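Local coordinates for endoglucanase (Clostridium thermocellum, PDB 2E4T), which hydrolyses internal beta-1,4-glucosidic bonds of cellulose and xyloglucan, the chain being the family 44 glycoside hydrolase part of a longer multidomain enzyme, at residues A[13-16]-A[17-20]; A[92-95]-A[96-100]; A[121-124]-A[125-129]; A[233-236]-A[237-241]; A[304-307]-A[308-312]. All blocks are in the same frame, centred on the assembly; numbering follows the deposited sequence.

Interaction 1: residues A[13-16]-A[17-20]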
loop_
_atom_site.group_PDB
_atom_site.type_symbol
_atom_site.label_atom_id
_atom_site.label_comp_id
_atom_site.label_asym_id
_atom_site.label_seq_id
_atom_site.Cartn_x
_atom_site.Cartn_y
_atom_site.Cartn_z
ATOM N N ARG A 13 -12.029 -14.148 -22.274
ATOM C CA ARG A 13 -11.429 -13.860 -23.570
ATOM C C ARG A 13 -10.149 -13.055 -23.324
ATOM O O ARG A 13 -10.204 -11.976 -22.728
ATOM C CB ARG A 13 -12.383 -13.048 -24.432
ATOM C CG ARG A 13 -13.696 -13.820 -24.651
ATOM C CD ARG A 13 -14.649 -13.141 -25.609
ATOM N NE ARG A 13 -14.002 -12.550 -26.785
ATOM C CZ ARG A 13 -13.714 -13.191 -27.922
ATOM N NH1 ARG A 13 -13.989 -14.489 -28.084
ATOM N NH2 ARG A 13 -13.133 -12.521 -28.913
ATOM N N ILE A 14 -9.023 -13.580 -23.784
ATOM C CA ILE A 14 -7.708 -12.947 -23.576
ATOM C C ILE A 14 -7.106 -12.622 -24.936
ATOM O O ILE A 14 -7.216 -13.429 -25.881
ATOM C CB ILE A 14 -6.787 -13.897 -22.801
ATOM C CG1 ILE A 14 -7.322 -14.076 -21.385
ATOM C CG2 ILE A 14 -5.338 -13.421 -22.793
ATOM C CD1 ILE A 14 -6.721 -15.213 -20.609
ATOM N N ASP A 15 -6.470 -11.449 -25.048
ATOM C CA ASP A 15 -5.718 -11.121 -26.274
ATOM C C ASP A 15 -4.355 -10.649 -25.823
ATOM O O ASP A 15 -4.220 -9.561 -25.230
ATOM C CB ASP A 15 -6.446 -10.073 -27.076
ATOM C CG ASP A 15 -5.706 -9.666 -28.359
ATOM O OD1 ASP A 15 -4.526 -10.023 -28.509
ATOM O OD2 ASP A 15 -6.351 -8.975 -29.184
ATOM N N THR A 16 -3.356 -11.504 -25.997
ATOM C CA THR A 16 -2.023 -11.207 -25.468
ATOM C C THR A 16 -1.346 -10.038 -26.174
ATOM O O THR A 16 -0.334 -9.558 -25.665
ATOM C CB THR A 16 -1.097 -12.414 -25.508
ATOM O OG1 THR A 16 -0.853 -12.730 -26.870
ATOM C CG2 THR A 16 -1.682 -13.597 -24.821
ATOM N N SER A 17 -1.888 -9.592 -27.314
ATOM C CA SER A 17 -1.309 -8.457 -28.015
ATOM C C SER A 17 -1.930 -7.131 -27.627
ATOM O O SER A 17 -1.457 -6.083 -28.089
ATOM C CB SER A 17 -1.405 -8.644 -29.527
ATOM O OG SER A 17 -2.759 -8.414 -29.955
ATOM N N ALA A 18 -3.039 -7.150 -26.852
ATOM C CA ALA A 18 -3.865 -5.984 -26.657
ATOM C C ALA A 18 -3.716 -5.445 -25.231
ATOM O O ALA A 18 -3.589 -6.193 -24.240
ATOM C CB ALA A 18 -5.321 -6.306 -26.892
ATOM N N GLU A 19 -3.786 -4.114 -25.139
ATOM C CA GLU A 19 -3.845 -3.431 -23.848
ATOM C C GLU A 19 -2.614 -3.747 -23.000
ATOM O O GLU A 19 -2.699 -3.709 -21.770
ATOM C CB GLU A 19 -5.139 -3.645 -23.104
ATOM C CG GLU A 19 -6.325 -3.214 -23.995
ATOM C CD GLU A 19 -7.692 -3.496 -23.408
ATOM O OE1 GLU A 19 -7.837 -3.932 -22.247
ATOM O OE2 GLU A 19 -8.690 -3.296 -24.129
ATOM N N ARG A 20 -1.466 -3.939 -23.627
ATOM C CA ARG A 20 -0.281 -4.270 -22.852
ATOM C C ARG A 20 0.146 -3.070 -22.015
ATOM O O ARG A 20 0.241 -1.950 -22.525
ATOM C CB ARG A 20 0.894 -4.694 -23.731
ATOM C CG ARG A 20 0.675 -6.022 -24.460
ATOM C CD ARG A 20 1.958 -6.458 -25.186
ATOM N NE ARG A 20 1.776 -7.782 -25.773
ATOM C CZ ARG A 20 2.771 -8.504 -26.248
ATOM N NH1 ARG A 20 3.989 -8.036 -26.336
ATOM N NH2 ARG A 20 2.492 -9.766 -26.658
#
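With CG of D15 anti to the backbone N (chi1 179°) and, in one of its two conformers, OG of S17 turned back between its own backbone N and carbonyl carbon (chi1 75°), carboxylate and hydroxyl are brought together two residues apart. S17 N donates to D15 OD1 at 2.9 Å from above the carboxylate plane. This bond defines an Asx turn, a place suited to aspartate because its short side chain can reach the amide two residues on. In that same conformer S17 OG adds a bond to D15 OD1 over 2.8 Å, from the same face and on the syn side. The backbone closes a type I beta turn over these residues, A18 N donating to D15 O at 3.1 Å and a nearly straight 167°. The small methyl of A18 lies alongside the carboxylate, its CB 3.7 Å from D15 OD2.

Beyond the turn, the extended arm of R20 sets its guanidinium side-on to T16 O, with NE at 2.8 Å and NH2 at 3.0 Å from that one oxygen. NE arrives in the carbonyl plane, NH2 from above it. T16 OG1 bonds instead to D443, and R20 NH1 to E441 O. The turn interrupts the long strand 8-22 at the surface, and D15 OD1 and the T16 carbonyl are both held: the backbone N-H, joined in one conformer by the hydroxyl, would probably favour the ionised aspartate, and the T16 carbonyl gains a charge-assisted partner.

Interaction 2: residues A[92-95]-A[96-100]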
loop_
_atom_site.group_PDB
_atom_site.type_symbol
_atom_site.label_atom_id
_atom_site.label_comp_id
_atom_site.label_asym_id
_atom_site.label_seq_id
_atom_site.Cartn_x
_atom_site.Cartn_y
_atom_site.Cartn_z
ATOM N N THR A 92 17.721 -1.782 10.873
ATOM C CA THR A 92 17.302 -3.176 11.025
ATOM C C THR A 92 16.157 -3.489 10.058
ATOM O O THR A 92 16.141 -4.543 9.401
ATOM C CB THR A 92 16.870 -3.482 12.493
ATOM O OG1 THR A 92 18.003 -3.250 13.342
ATOM C CG2 THR A 92 16.402 -4.891 12.658
ATOM N N PHE A 93 15.209 -2.550 9.933
ATOM C CA PHE A 93 14.069 -2.766 9.062
ATOM C C PHE A 93 14.529 -2.951 7.609
ATOM O O PHE A 93 14.084 -3.899 6.909
ATOM C CB PHE A 93 13.148 -1.521 9.172
ATOM C CG PHE A 93 11.857 -1.668 8.440
ATOM C CD1 PHE A 93 10.721 -2.102 9.101
ATOM C CD2 PHE A 93 11.742 -1.312 7.074
ATOM C CE1 PHE A 93 9.495 -2.250 8.398
ATOM C CE2 PHE A 93 10.547 -1.430 6.390
ATOM C CZ PHE A 93 9.433 -1.917 7.057
ATOM N N HIS A 94 15.413 -2.072 7.129
ATOM C CA HIS A 94 15.905 -2.180 5.772
ATOM C C HIS A 94 16.824 -3.384 5.585
ATOM O O HIS A 94 16.776 -4.072 4.552
ATOM C CB HIS A 94 16.542 -0.876 5.329
ATOM C CG HIS A 94 16.912 -0.851 3.870
ATOM N ND1 HIS A 94 16.008 -1.183 2.851
ATOM C CD2 HIS A 94 18.085 -0.495 3.284
ATOM C CE1 HIS A 94 16.652 -1.014 1.700
ATOM N NE2 HIS A 94 17.904 -0.600 1.935
ATOM N N ASP A 95 17.686 -3.651 6.578
ATOM C CA ASP A 95 18.552 -4.839 6.460
ATOM C C ASP A 95 17.680 -6.100 6.324
ATOM O O ASP A 95 18.022 -7.006 5.522
ATOM C CB ASP A 95 19.444 -4.993 7.686
ATOM C CG ASP A 95 20.553 -3.981 7.796
ATOM O OD1 ASP A 95 20.845 -3.266 6.815
ATOM O OD2 ASP A 95 21.204 -3.978 8.889
ATOM N N LYS A 96 16.606 -6.197 7.114
ATOM C CA LYS A 96 15.727 -7.367 7.001
ATOM C C LYS A 96 15.115 -7.412 5.594
ATOM O O LYS A 96 15.083 -8.502 4.956
ATOM C CB LYS A 96 14.630 -7.323 8.047
ATOM C CG LYS A 96 15.095 -7.778 9.448
ATOM C CD LYS A 96 13.957 -7.660 10.451
ATOM C CE LYS A 96 14.216 -8.435 11.718
ATOM N NZ LYS A 96 13.036 -8.341 12.641
ATOM N N ALA A 97 14.619 -6.291 5.091
ATOM C CA ALA A 97 14.023 -6.266 3.738
ATOM C C ALA A 97 15.039 -6.711 2.701
ATOM O O ALA A 97 14.733 -7.568 1.829
ATOM C CB ALA A 97 13.512 -4.854 3.433
ATOM N N LEU A 98 16.267 -6.164 2.741
ATOM C CA LEU A 98 17.302 -6.570 1.785
ATOM C C LEU A 98 17.568 -8.077 1.915
ATOM O O LEU A 98 17.768 -8.774 0.884
ATOM C CB LEU A 98 18.588 -5.790 2.032
ATOM C CG LEU A 98 18.546 -4.295 1.720
ATOM C CD1 LEU A 98 19.853 -3.656 2.170
ATOM C CD2 LEU A 98 18.251 -4.026 0.257
ATOM N N SER A 99 17.607 -8.597 3.139
ATOM C CA SER A 99 17.903 -10.027 3.331
ATOM C C SER A 99 16.826 -10.920 2.756
ATOM O O SER A 99 17.114 -12.099 2.479
ATOM C CB SER A 99 18.083 -10.317 4.821
ATOM O OG SER A 99 16.868 -10.490 5.516
ATOM N N LYS A 100 15.612 -10.385 2.572
ATOM C CA LYS A 100 14.489 -11.127 2.007
ATOM C C LYS A 100 14.306 -10.742 0.514
ATOM O O LYS A 100 13.281 -11.050 -0.072
ATOM C CB LYS A 100 13.195 -10.778 2.774
ATOM C CG LYS A 100 13.188 -11.154 4.225
ATOM C CD LYS A 100 13.568 -12.601 4.511
ATOM C CE LYS A 100 12.655 -13.588 3.861
ATOM N NZ LYS A 100 12.747 -14.852 4.548
#
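T92 and K96, F93 and A97, H94 and L98, and D95 and S99 are joined pairwise by the backbone hydrogen bonds of an alpha helix. The shortest and straightest is L98 N to H94 O, 2.8 Å at 173°, and it runs nearly along the C=O axis.

One CH-pi contact adds to this ladder. With CG of H94 anti to the backbone N, chi1 -172° lays the imidazole alongside L98, whose CG sits over one ring face, 3.9 Å from the centroid and displaced toward the rim. Both branches lie over the NE2 side of the ring, CD1 3.6 Å from H94 NE2 and CD2 3.7 Å from H94 CE1. Leucine suits this place because its fork covers a flat group without competing for the ring nitrogens, which bond at the rim to T105 OG1 through ND1 and to T176 O through NE2.

The remaining contacts are looser or concern the helix end. The long methylene chain of K96 passes T92 O, CG lying 3.4 Å from it, before its ammonium reaches a salt bridge with E33. Near the last turn S99 OG donates to K96 O over 2.7 Å, giving a serine hydroxyl a backbone acceptor within its own helix.

F93 and A97 face strands 40-43 and 104-109, the small alanine letting the helix lie close. Such an amphipathic helix, placed between two neighbouring parallel strands, is the beta-alpha-beta arrangement from which a TIM barrel is built.

Interaction 3: residues A[121-124]-A[125-129]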
loop_
_atom_site.group_PDB
_atom_site.type_symbol
_atom_site.label_atom_id
_atom_site.label_comp_id
_atom_site.label_asym_id
_atom_site.label_seq_id
_atom_site.Cartn_x
_atom_site.Cartn_y
_atom_site.Cartn_z
ATOM N N GLY A 121 8.122 6.910 29.357
ATOM C CA GLY A 121 6.755 6.552 29.693
ATOM C C GLY A 121 5.794 7.654 29.245
ATOM O O GLY A 121 6.054 8.428 28.287
ATOM N N PRO A 122 4.646 7.739 29.897
ATOM C CA PRO A 122 3.567 8.603 29.403
ATOM C C PRO A 122 3.976 10.077 29.354
ATOM O O PRO A 122 4.571 10.609 30.310
ATOM C CB PRO A 122 2.416 8.389 30.412
ATOM C CG PRO A 122 3.155 8.001 31.694
ATOM C CD PRO A 122 4.266 7.075 31.179
ATOM N N VAL A 123 3.554 10.730 28.277
ATOM C CA VAL A 123 3.693 12.178 28.118
ATOM C C VAL A 123 2.371 12.813 28.518
ATOM O O VAL A 123 1.322 12.507 27.937
ATOM C CB VAL A 123 4.065 12.534 26.662
ATOM C CG1 VAL A 123 4.134 14.021 26.511
ATOM C CG2 VAL A 123 5.406 11.875 26.275
ATOM N N SER A 124 2.414 13.681 29.542
ATOM C CA SER A 124 1.185 14.279 30.021
ATOM C C SER A 124 0.656 15.328 29.040
ATOM O O SER A 124 1.422 15.861 28.192
ATOM C CB SER A 124 1.432 14.953 31.368
ATOM O OG SER A 124 2.169 16.134 31.137
ATOM N N GLN A 125 -0.605 15.724 29.172
ATOM C CA GLN A 125 -1.096 16.823 28.374
ATOM C C GLN A 125 -0.350 18.109 28.693
ATOM O O GLN A 125 -0.171 18.989 27.829
ATOM C CB GLN A 125 -2.616 16.999 28.525
ATOM C CG GLN A 125 -3.158 17.956 27.491
ATOM C CD GLN A 125 -4.656 17.976 27.415
ATOM O OE1 GLN A 125 -5.355 17.200 28.012
ATOM N NE2 GLN A 125 -5.189 18.906 26.633
ATOM N N GLU A 126 0.156 18.254 29.935
ATOM C CA GLU A 126 0.909 19.455 30.292
ATOM C C GLU A 126 2.293 19.446 29.655
ATOM O O GLU A 126 2.913 20.513 29.573
ATOM C CB GLU A 126 0.979 19.560 31.828
ATOM C CG GLU A 126 -0.423 19.745 32.413
ATOM C CD GLU A 126 -1.219 18.494 32.498
ATOM O OE1 GLU A 126 -0.707 17.431 32.918
ATOM O OE2 GLU A 126 -2.437 18.515 32.100
ATOM N N GLU A 127 2.730 18.294 29.151
ATOM C CA GLU A 127 4.005 18.138 28.429
ATOM C C GLU A 127 3.792 18.117 26.913
ATOM O O GLU A 127 4.695 17.729 26.148
ATOM C CB GLU A 127 4.662 16.840 28.867
ATOM C CG GLU A 127 5.204 16.912 30.303
ATOM C CD GLU A 127 5.679 15.585 30.862
ATOM O OE1 GLU A 127 5.167 14.496 30.471
ATOM O OE2 GLU A 127 6.604 15.640 31.729
ATOM N N THR A 128 2.642 18.592 26.432
ATOM C CA THR A 128 2.417 18.767 25.006
ATOM C C THR A 128 3.552 19.577 24.438
ATOM O O THR A 128 4.040 20.568 25.030
ATOM C CB THR A 128 1.066 19.445 24.762
ATOM O OG1 THR A 128 0.019 18.569 25.190
ATOM C CG2 THR A 128 0.823 19.819 23.301
ATOM N N ALA A 129 4.013 19.209 23.221
ATOM C CA ALA A 129 5.175 19.858 22.648
ATOM C C ALA A 129 4.897 21.343 22.418
ATOM O O ALA A 129 3.789 21.732 21.987
ATOM C CB ALA A 129 5.495 19.197 21.307
HETATM O O HOH W 1 4.602 13.044 32.762
#
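The carboxylate oxygen OE1 of E127 is shared by several donors. S124 N donates to it over 3.0 Å at a nearly straight 169°, on the anti side and somewhat out of the carboxylate plane. A water donates to E127 OE1 at 2.8 Å, and R133 NH1 adds a salt bridge. Glutamate suits this position because its chain, extended beyond CG, is long enough to span the turn and reach the amide three residues earlier.

The return bonds run from E127 N. It donates to S124 O over 2.9 Å, coming well above the carbonyl plane. S124 has two conformers; in the one with chi1 73°, its OG is placed within 3.0 Å of E127 N, a weak bond. Serine and glutamate therefore exchange bonds in a way that resembles a capping box, with the serine half weak, around the short 3-10 segment 125-126. Beside the polar bonds, V123 and E127 also make an apolar contact: V123 CG1 is 3.7 Å from E127 CB. An overlapping turn is closed by T128, whose OG1 (2.7 Å) and backbone N both donate to Q125 O from the same face.

The contact lies at the surface where the chain leaves strand 121-122, an outer strand of the small antiparallel sheet with 67-69 and 58-59. V123 packs on S68 and on W134 of strand 134-138.

Interaction 4: residues A[233-236]-A[237-241]; sequences YGFA and AYETL
Y238 carries its ring back over the start of its own helix, with CG anti to the carbonyl carbon (chi1 -59°). Its CB lies 3.3 Å from F235 O. From CG outward the ring spreads across the backbone: one face receives F235 CA in a CH-pi contact, 4.0 Å from the centroid and displaced toward the rim. CD1 presses on G234 O at 3.1 Å, and CE1 is also near G234 O, at 3.4 Å. CD2 meets F235 CD1 at 4.1 Å, the two rings lying oblique with planes 42° apart. At the tip, OH bonds to H283 O; tyrosine suits the place, its flat face lying on the backbone and its hydroxyl reaching a carbonyl.

The helix is the short 235-240, which follows barrel strand 226-232. G234 holds its N-cap position, where a CB would be crowded by Y233 CD1, and its carbonyl accepts Y238 N at 3.1 Å and, weakly, A237 N.

E239 brings its OE1 to the edge of the F235 ring, 3.6 Å from CE2, where the partly positive ring hydrogens suit a carboxylate; the same oxygen makes a salt bridge with K332. Y233 sets its CD2 3.7 Å from A237 CB, a small methyl that also touches L232.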
loop_
_atom_site.group_PDB
_atom_site.type_symbol
_atom_site.label_atom_id
_atom_site.label_comp_id
_atom_site.label_asym_id
_atom_site.label_seq_id
_atom_site.Cartn_x
_atom_site.Cartn_y
_atom_site.Cartn_z
ATOM N N TYR A 233 -5.729 8.938 5.805
ATOM C CA TYR A 233 -6.214 7.760 6.487
ATOM C C TYR A 233 -7.404 7.081 5.773
ATOM O O TYR A 233 -7.642 5.867 5.956
ATOM C CB TYR A 233 -6.630 8.068 7.948
ATOM C CG TYR A 233 -8.021 8.629 8.114
ATOM C CD1 TYR A 233 -9.096 7.776 8.329
ATOM C CD2 TYR A 233 -8.246 9.984 8.077
ATOM C CE1 TYR A 233 -10.405 8.262 8.495
ATOM C CE2 TYR A 233 -9.539 10.488 8.229
ATOM C CZ TYR A 233 -10.592 9.623 8.447
ATOM O OH TYR A 233 -11.900 10.055 8.621
ATOM N N GLY A 234 -8.186 7.862 5.043
ATOM C CA GLY A 234 -9.436 7.337 4.501
ATOM C C GLY A 234 -10.202 8.466 3.841
ATOM O O GLY A 234 -9.742 9.617 3.782
ATOM N N PHE A 235 -11.388 8.105 3.334
ATOM C CA PHE A 235 -12.086 8.957 2.393
ATOM C C PHE A 235 -12.340 10.373 2.925
ATOM O O PHE A 235 -12.212 11.332 2.145
ATOM C CB PHE A 235 -13.409 8.288 1.965
ATOM C CG PHE A 235 -14.032 9.018 0.833
ATOM C CD1 PHE A 235 -13.713 8.679 -0.485
ATOM C CD2 PHE A 235 -14.872 10.134 1.056
ATOM C CE1 PHE A 235 -14.220 9.399 -1.554
ATOM C CE2 PHE A 235 -15.335 10.887 -0.026
ATOM C CZ PHE A 235 -14.993 10.494 -1.304
ATOM N N ALA A 236 -12.760 10.539 4.179
ATOM C CA ALA A 236 -13.042 11.908 4.629
ATOM C C ALA A 236 -11.798 12.807 4.574
ATOM O O ALA A 236 -11.917 14.022 4.388
ATOM C CB ALA A 236 -13.649 11.921 6.032
ATOM N N ALA A 237 -10.611 12.227 4.753
ATOM C CA ALA A 237 -9.391 12.991 4.549
ATOM C C ALA A 237 -9.134 13.288 3.066
ATOM O O ALA A 237 -8.670 14.379 2.711
ATOM C CB ALA A 237 -8.190 12.302 5.188
ATOM N N TYR A 238 -9.421 12.298 2.190
ATOM C CA TYR A 238 -9.326 12.561 0.743
ATOM C C TYR A 238 -10.212 13.753 0.370
ATOM O O TYR A 238 -9.863 14.561 -0.502
ATOM C CB TYR A 238 -9.834 11.390 -0.115
ATOM C CG TYR A 238 -9.200 10.025 0.018
ATOM C CD1 TYR A 238 -8.333 9.631 1.039
ATOM C CD2 TYR A 238 -9.606 9.045 -0.909
ATOM C CE1 TYR A 238 -7.941 8.313 1.167
ATOM C CE2 TYR A 238 -9.190 7.734 -0.798
ATOM C CZ TYR A 238 -8.369 7.336 0.235
ATOM O OH TYR A 238 -8.035 6.020 0.332
ATOM N N GLU A 239 -11.408 13.810 0.984
ATOM C CA GLU A 239 -12.373 14.804 0.522
ATOM C C GLU A 239 -12.093 16.200 1.075
ATOM O O GLU A 239 -12.094 17.183 0.322
ATOM C CB GLU A 239 -13.815 14.372 0.844
ATOM C CG GLU A 239 -14.797 15.195 0.034
ATOM C CD GLU A 239 -16.246 14.954 0.314
ATOM O OE1 GLU A 239 -16.615 14.045 1.049
ATOM O OE2 GLU A 239 -17.076 15.726 -0.264
ATOM N N THR A 240 -11.860 16.311 2.381
ATOM C CA THR A 240 -11.815 17.610 3.057
ATOM C C THR A 240 -10.671 17.694 4.083
ATOM O O THR A 240 -10.663 18.639 4.904
ATOM C CB THR A 240 -13.137 17.881 3.822
ATOM O OG1 THR A 240 -13.226 16.926 4.885
ATOM C CG2 THR A 240 -14.351 17.821 2.912
ATOM N N LEU A 241 -9.721 16.754 4.059
ATOM C CA LEU A 241 -8.666 16.727 5.073
ATOM C C LEU A 241 -9.313 16.733 6.466
ATOM O O LEU A 241 -8.884 17.384 7.403
ATOM C CB LEU A 241 -7.630 17.816 4.843
ATOM C CG LEU A 241 -6.297 17.641 5.599
ATOM C CD1 LEU A 241 -5.526 16.419 5.089
ATOM C CD2 LEU A 241 -5.446 18.903 5.423
#

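Interaction 5: residues A[304-307]-A[308-312]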
loop_
_atom_site.group_PDB
_atom_site.type_symbol
_atom_site.label_atom_id
_atom_site.label_comp_id
_atom_site.label_asym_id
_atom_site.label_seq_id
_atom_site.Cartn_x
_atom_site.Cartn_y
_atom_site.Cartn_z
ATOM N N ILE A 304 -21.977 -15.222 6.553
ATOM C CA ILE A 304 -21.841 -15.501 5.125
ATOM C C ILE A 304 -22.120 -14.235 4.313
ATOM O O ILE A 304 -21.444 -14.011 3.302
ATOM C CB ILE A 304 -22.770 -16.648 4.694
ATOM C CG1 ILE A 304 -22.470 -17.893 5.517
ATOM C CG2 ILE A 304 -22.699 -16.897 3.214
ATOM C CD1 ILE A 304 -21.056 -18.394 5.451
ATOM N N GLU A 305 -23.102 -13.419 4.695
ATOM C CA GLU A 305 -23.361 -12.186 3.970
ATOM C C GLU A 305 -22.183 -11.214 4.037
ATOM O O GLU A 305 -21.868 -10.528 3.041
ATOM C CB GLU A 305 -24.674 -11.530 4.425
ATOM C CG GLU A 305 -25.896 -12.306 4.022
ATOM C CD GLU A 305 -26.127 -12.181 2.521
ATOM O OE1 GLU A 305 -25.980 -11.047 1.976
ATOM O OE2 GLU A 305 -26.420 -13.207 1.878
ATOM N N THR A 306 -21.505 -11.156 5.176
ATOM C CA THR A 306 -20.272 -10.332 5.227
ATOM C C THR A 306 -19.220 -10.898 4.270
ATOM O O THR A 306 -18.532 -10.150 3.562
ATOM C CB THR A 306 -19.699 -10.217 6.637
ATOM O OG1 THR A 306 -20.737 -9.952 7.584
ATOM C CG2 THR A 306 -18.608 -9.171 6.724
ATOM N N ASN A 307 -19.058 -12.233 4.320
ATOM C CA ASN A 307 -18.051 -12.859 3.440
ATOM C C ASN A 307 -18.368 -12.598 1.958
ATOM O O ASN A 307 -17.438 -12.331 1.158
ATOM C CB ASN A 307 -18.001 -14.339 3.707
ATOM C CG ASN A 307 -17.558 -14.683 5.116
ATOM O OD1 ASN A 307 -16.900 -13.863 5.806
ATOM N ND2 ASN A 307 -17.866 -15.915 5.553
ATOM N N LYS A 308 -19.660 -12.662 1.589
ATOM C CA LYS A 308 -20.049 -12.395 0.199
ATOM C C LYS A 308 -19.746 -10.932 -0.152
ATOM O O LYS A 308 -19.292 -10.650 -1.270
ATOM C CB LYS A 308 -21.505 -12.752 -0.019
ATOM C CG LYS A 308 -21.722 -14.234 -0.054
ATOM C CD LYS A 308 -23.197 -14.588 -0.202
ATOM C CE LYS A 308 -23.359 -16.117 -0.367
ATOM N NZ LYS A 308 -24.792 -16.473 -0.388
ATOM N N ALA A 309 -20.014 -9.991 0.771
ATOM C CA ALA A 309 -19.725 -8.595 0.497
ATOM C C ALA A 309 -18.212 -8.389 0.355
ATOM O O ALA A 309 -17.771 -7.545 -0.435
ATOM C CB ALA A 309 -20.276 -7.703 1.611
ATOM N N ARG A 310 -17.405 -9.117 1.146
ATOM C CA ARG A 310 -15.944 -9.001 1.026
ATOM C C ARG A 310 -15.482 -9.367 -0.380
ATOM O O ARG A 310 -14.595 -8.740 -0.952
ATOM C CB ARG A 310 -15.260 -9.874 2.094
ATOM C CG ARG A 310 -13.750 -9.761 2.048
ATOM C CD ARG A 310 -13.058 -10.543 3.157
ATOM N NE ARG A 310 -13.508 -10.130 4.463
ATOM C CZ ARG A 310 -14.385 -10.798 5.235
ATOM N NH1 ARG A 310 -14.797 -12.042 4.901
ATOM N NH2 ARG A 310 -14.862 -10.228 6.354
ATOM N N LEU A 311 -16.094 -10.444 -0.944
ATOM C CA LEU A 311 -15.723 -10.867 -2.285
ATOM C C LEU A 311 -16.016 -9.809 -3.336
ATOM O O LEU A 311 -15.272 -9.729 -4.331
ATOM C CB LEU A 311 -16.453 -12.167 -2.651
ATOM C CG LEU A 311 -16.013 -13.395 -1.867
ATOM C CD1 LEU A 311 -16.996 -14.550 -2.143
ATOM C CD2 LEU A 311 -14.588 -13.802 -2.198
ATOM N N GLN A 312 -17.094 -9.028 -3.172
ATOM C CA GLN A 312 -17.452 -8.027 -4.162
ATOM C C GLN A 312 -16.769 -6.671 -3.916
ATOM O O GLN A 312 -16.659 -5.872 -4.861
ATOM C CB GLN A 312 -18.975 -7.816 -4.216
ATOM C CG GLN A 312 -19.737 -9.102 -4.541
ATOM C CD GLN A 312 -19.295 -9.748 -5.842
ATOM O OE1 GLN A 312 -18.907 -9.100 -6.820
ATOM N NE2 GLN A 312 -19.340 -11.076 -5.871
HETATM O O HOH W 2 -16.860 -11.880 7.653
#
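N307 and R310 lie side by side, three residues apart on an alpha helix with regular i to i+4 backbone bonds, and point the same way, the amide and guanidinium planes turned 53° from each other. R310 NH1 donates to N307 OD1 over 2.9 Å; the oxygen lies at the edge of the guanidinium, in its plane, whereas the donor is tilted from the amide plane. A water bridges the same two groups, donating to N307 OD1 at 2.7 Å and accepting from R310 NH2 at 2.9 Å. The arginine chain bends at chi3 (-57°), which also brings NH2 3.9 Å from T306 CG2.

On another flank K308 runs out straight and crosses I304 obliquely, its CE 3.7 Å from I304 CG2: the aliphatic part of lysine suits an isoleucine neighbour while its chain carries the ammonium past I304. E305 OE2 is 4.3 Å from K308 NZ, too far for a salt bridge.

N307 OD1, the water, Y362 O, T369 OG1 and I295 O together match the five N-H groups of the buried R310 guanidinium. Helix 304-312 comes between barrel strands 279-284 and 354-360 along the chain, and L311 packs on helix 368-384 through T369 and I372.

How the interactions relate
In chain order, all five contacts are local and follow one another without overlap. Interaction 1 belongs to the mixed beta sheet that joins the N-terminal strand 8-22 to the C-terminal strands; the other four belong to the TIM-like barrel and its excursions. Interactions 2 and 4 lie on helices beside the parallel barrel strands, on opposite sides of the chain's centre, about 32 Å between centres. Interaction 3 is peripheral, about 59 Å from interaction 1 between centres. Interactions 4 and 5 are the closest pair, about 25 Å between centres, yet none touch. Each ties neighbouring residues within its own helix or turn, in either the barrel or the beta domain.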